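Local coordinates for protein alpha-acetolactate decarboxylase (Bacillus subtilis subsp. subtilis str. 168, PDB 5XNE) that converts (2S)-2-acetolactate into (R)-acetoin and carbon dioxide, a step on the route from pyruvate to butanediol, at residues P80-K85 / V197-K202. Residues are numbered along the deposited sequence; the frame is centred on the assembly and turned at random.
Sequences PDMTHK and VTISQK
M82 and I199 form the first hydrogen-bonded pair of an antiparallel ladder in which strand 82-86 lies along part of strand 195-208, whose other neighbour here is strand 109-115. The N-to-C directions of strand 82-85 and strand 197-202 are 158° apart, close to antiparallel. A classic beta bulge opens the ladder, D81 and M82 together standing opposite the one residue I199.

The main chains are joined through I199 O, which takes M82 N at 3.1 Å and, weakly, D81 N, while I199 N returns a bond to M82 O. The second hydrogen-bonded pair is H84 with V197; its V197 N to H84 O bond is short, 2.7 Å, and the donor sits nearly in line with the carbonyl. Between them the non-hydrogen-bonded pair T83 and T198 approaches to 4.5 Å between CA atoms, and each CA gives a CA-H...O contact, T198 CA to M82 O and T83 CA to V197 O.

Apolar contacts lie on both faces. With M82, H84, V197 and I199 on one face, the M82 chain bends at chi3 (-89°) and brings CE to 3.7 Å from I199 CG2; Y110 packs against both side chains, and helix 92-100 adds F95 against V197 and I99 against I199. On the T198 face, T198 CG2 meets P80 CB.

Most polar side-chain contacts gather at the bulge; farther along, H84 NE2 hydrogen-bonds E98 OE2 of helix 92-100. D81 OD1 bonds T79 OG1. K202 NZ stands 5.1 Å from D81 OD2, not in contact, and may weakly favour the charged carboxylate. A water bridge links D81 OD2 to Q201 O, modelled at two sites too close to be filled at once. Beyond the bulge the D81 carboxylate takes the place of a main-chain acceptor: OD2 receives Q201 N at 2.8 Å on its anti side, 22° out of the carboxylate plane.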
ATOM      1  N   PRO B  80      -2.993   2.231 -23.435  1.00 16.52           N
ATOM      2  CA  PRO B  80      -3.074   0.886 -24.019  1.00 16.69           C
ATOM      3  C   PRO B  80      -1.703   0.218 -24.217  1.00 19.84           C
ATOM      4  O   PRO B  80      -1.224   0.108 -25.347  1.00 22.61           O
ATOM      5  CB  PRO B  80      -3.753   1.140 -25.363  1.00 16.64           C
ATOM      6  CG  PRO B  80      -3.379   2.541 -25.710  1.00 19.32           C
ATOM      7  CD  PRO B  80      -3.311   3.288 -24.409  1.00 18.19           C
ATOM      8  N   ASP B  81      -1.090  -0.246 -23.135  1.00 13.77           N
ATOM      9  CA  ASP B  81       0.267  -0.797 -23.206  1.00 15.12           C
ATOM     10  C   ASP B  81       0.331  -2.152 -23.896  1.00 18.78           C
ATOM     11  O   ASP B  81       1.314  -2.469 -24.575  1.00 19.63           O
ATOM     12  CB  ASP B  81       0.860  -0.922 -21.803  1.00 15.49           C
ATOM     13  CG  ASP B  81       0.890   0.400 -21.069  1.00 17.35           C
ATOM     14  OD1 ASP B  81       0.877   1.456 -21.731  1.00 16.56           O
ATOM     15  OD2 ASP B  81       0.939   0.391 -19.823  1.00 14.80           O
ATOM     16  N   MET B  82      -0.695  -2.967 -23.686  1.00 16.86           N
ATOM     17  CA  MET B  82      -0.752  -4.312 -24.256  1.00 19.07           C
ATOM     18  C   MET B  82      -2.152  -4.608 -24.767  1.00 22.15           C
ATOM     19  O   MET B  82      -3.152  -4.213 -24.159  1.00 19.16           O
ATOM     20  CB  MET B  82      -0.345  -5.368 -23.222  1.00 21.16           C
ATOM     21  CG  MET B  82       1.080  -5.239 -22.700  1.00 28.05           C
ATOM     22  SD  MET B  82       1.404  -6.224 -21.212  1.00 42.50           S
ATOM     23  CE  MET B  82       0.948  -5.054 -19.932  1.00 25.85           C
ATOM     24  N   THR B  83      -2.231  -5.299 -25.898  1.00 24.80           N
ATOM     25  CA  THR B  83      -3.520  -5.757 -26.393  1.00 25.38           C
ATOM     26  C   THR B  83      -3.495  -7.251 -26.666  1.00 25.50           C
ATOM     27  O   THR B  83      -2.446  -7.833 -26.941  1.00 28.92           O
ATOM     28  CB  THR B  83      -3.941  -5.019 -27.665  1.00 29.02           C
ATOM     29  OG1 THR B  83      -3.055  -5.373 -28.732  1.00 35.42           O
ATOM     30  CG2 THR B  83      -3.914  -3.515 -27.446  1.00 23.51           C
ATOM     31  N   HIS B  84      -4.661  -7.869 -26.581  1.00 26.00           N
ATOM     32  CA  HIS B  84      -4.785  -9.304 -26.747  1.00 25.38           C
ATOM     33  C   HIS B  84      -6.191  -9.581 -27.247  1.00 31.16           C
ATOM     34  O   HIS B  84      -7.133  -8.864 -26.895  1.00 25.03           O
ATOM     35  CB  HIS B  84      -4.511 -10.026 -25.427  1.00 30.60           C
ATOM     36  CG  HIS B  84      -4.222 -11.487 -25.577  1.00 34.09           C
ATOM     37  ND1 HIS B  84      -3.233 -11.969 -26.412  1.00 38.26           N
ATOM     38  CD2 HIS B  84      -4.784 -12.570 -24.995  1.00 33.12           C
ATOM     39  CE1 HIS B  84      -3.202 -13.286 -26.334  1.00 36.53           C
ATOM     40  NE2 HIS B  84      -4.134 -13.679 -25.484  1.00 37.15           N
ATOM     41  N   LYS B  85      -6.339 -10.596 -28.089  1.00 28.95           N
ATOM     42  CA  LYS B  85      -7.654 -10.937 -28.610  1.00 26.94           C
ATOM     43  C   LYS B  85      -8.093 -12.290 -28.075  1.00 29.89           C
ATOM     44  O   LYS B  85      -7.305 -13.236 -28.035  1.00 29.45           O
ATOM     45  CB  LYS B  85      -7.644 -10.936 -30.141  1.00 29.13           C
ATOM     46  CG  LYS B  85      -7.407  -9.564 -30.758  1.00 30.46           C
ATOM     47  CD  LYS B  85      -8.569  -8.617 -30.483  1.00 32.83           C
ATOM     48  CE  LYS B  85      -9.152  -8.058 -31.779  1.00 35.35           C
ATOM     49  NZ  LYS B  85      -9.915  -6.787 -31.573  1.00 37.49           N
ATOM     50  N   VAL B 197      -8.927  -7.402 -25.448  1.00 15.80           N
ATOM     51  CA  VAL B 197      -8.350  -7.069 -24.152  1.00 15.90           C
ATOM     52  C   VAL B 197      -7.333  -5.954 -24.306  1.00 15.53           C
ATOM     53  O   VAL B 197      -6.553  -5.925 -25.263  1.00 17.19           O
ATOM     54  CB  VAL B 197      -7.667  -8.277 -23.500  1.00 14.92           C
ATOM     55  CG1 VAL B 197      -7.214  -7.933 -22.082  1.00 13.63           C
ATOM     56  CG2 VAL B 197      -8.618  -9.459 -23.468  1.00 18.26           C
ATOM     57  N   THR B 198      -7.347  -5.019 -23.363  1.00 11.44           N
ATOM     58  CA  THR B 198      -6.349  -3.966 -23.323  1.00 11.47           C
ATOM     59  C   THR B 198      -5.867  -3.872 -21.880  1.00 12.15           C
ATOM     60  O   THR B 198      -6.681  -3.933 -20.952  1.00 11.27           O
ATOM     61  CB  THR B 198      -6.913  -2.618 -23.797  1.00 13.65           C
ATOM     62  OG1 THR B 198      -7.600  -2.799 -25.044  1.00 21.31           O
ATOM     63  CG2 THR B 198      -5.800  -1.632 -24.026  1.00 15.42           C
ATOM     64  N   ILE B 199      -4.554  -3.755 -21.699  1.00 12.63           N
ATOM     65  CA  ILE B 199      -3.938  -3.756 -20.367  1.00 10.77           C
ATOM     66  C   ILE B 199      -2.989  -2.567 -20.217  1.00 12.80           C
ATOM     67  O   ILE B 199      -2.248  -2.210 -21.150  1.00 12.41           O
ATOM     68  CB  ILE B 199      -3.177  -5.072 -20.099  1.00 11.34           C
ATOM     69  CG1 ILE B 199      -4.128  -6.266 -20.206  1.00 13.86           C
ATOM     70  CG2 ILE B 199      -2.523  -5.060 -18.724  1.00 14.85           C
ATOM     71  CD1 ILE B 199      -3.470  -7.612 -19.988  1.00 19.27           C
ATOM     72  N   SER B 200      -3.026  -1.939 -19.039  1.00  9.40           N
ATOM     73  CA  SER B 200      -2.194  -0.780 -18.748  1.00 10.16           C
ATOM     74  C   SER B 200      -1.371  -1.062 -17.490  1.00 11.60           C
ATOM     75  O   SER B 200      -1.922  -1.388 -16.443  1.00 10.44           O
ATOM     76  CB  SER B 200      -3.065   0.465 -18.574  1.00  9.49           C
ATOM     77  OG  SER B 200      -2.286   1.646 -18.473  1.00 11.22           O
ATOM     78  N   GLN B 201      -0.050  -0.958 -17.604  1.00  9.92           N
ATOM     79  CA  GLN B 201       0.854  -1.299 -16.508  1.00 10.43           C
ATOM     80  C   GLN B 201       1.203  -0.051 -15.699  1.00 10.75           C
ATOM     81  O   GLN B 201       1.532   0.989 -16.267  1.00 12.44           O
ATOM     82  CB  GLN B 201       2.130  -1.953 -17.068  1.00 11.41           C
ATOM     83  CG  GLN B 201       3.240  -2.159 -16.044  1.00 13.92           C
ATOM     84  CD  GLN B 201       4.476  -2.775 -16.673  1.00 18.10           C
ATOM     85  OE1 GLN B 201       4.403  -3.838 -17.286  1.00 20.35           O
ATOM     86  NE2 GLN B 201       5.611  -2.103 -16.539  1.00 19.35           N
ATOM     87  N   LYS B 202       1.144  -0.151 -14.374  1.00  8.81           N
ATOM     88  CA  LYS B 202       1.458   0.992 -13.514  1.00  9.70           C
ATOM     89  C   LYS B 202       2.540   0.647 -12.474  1.00  8.36           C
ATOM     90  O   LYS B 202       2.497  -0.433 -11.867  1.00 11.92           O
ATOM     91  CB  LYS B 202       0.186   1.492 -12.812  1.00 12.10           C
ATOM     92  CG  LYS B 202      -0.894   2.031 -13.767  1.00 12.20           C
ATOM     93  CD  LYS B 202      -0.334   3.147 -14.639  1.00 13.79           C
ATOM     94  CE  LYS B 202      -1.375   3.726 -15.579  1.00 19.49           C
ATOM     95  NZ  LYS B 202      -1.971   2.645 -16.348  1.00 22.03           N
TER
HETATM   96  O   HOH W   1       0.859   2.747 -18.275  1.00 21.88           O
HETATM   97  O   HOH W   2       2.800   2.130 -18.810  1.00 29.64           O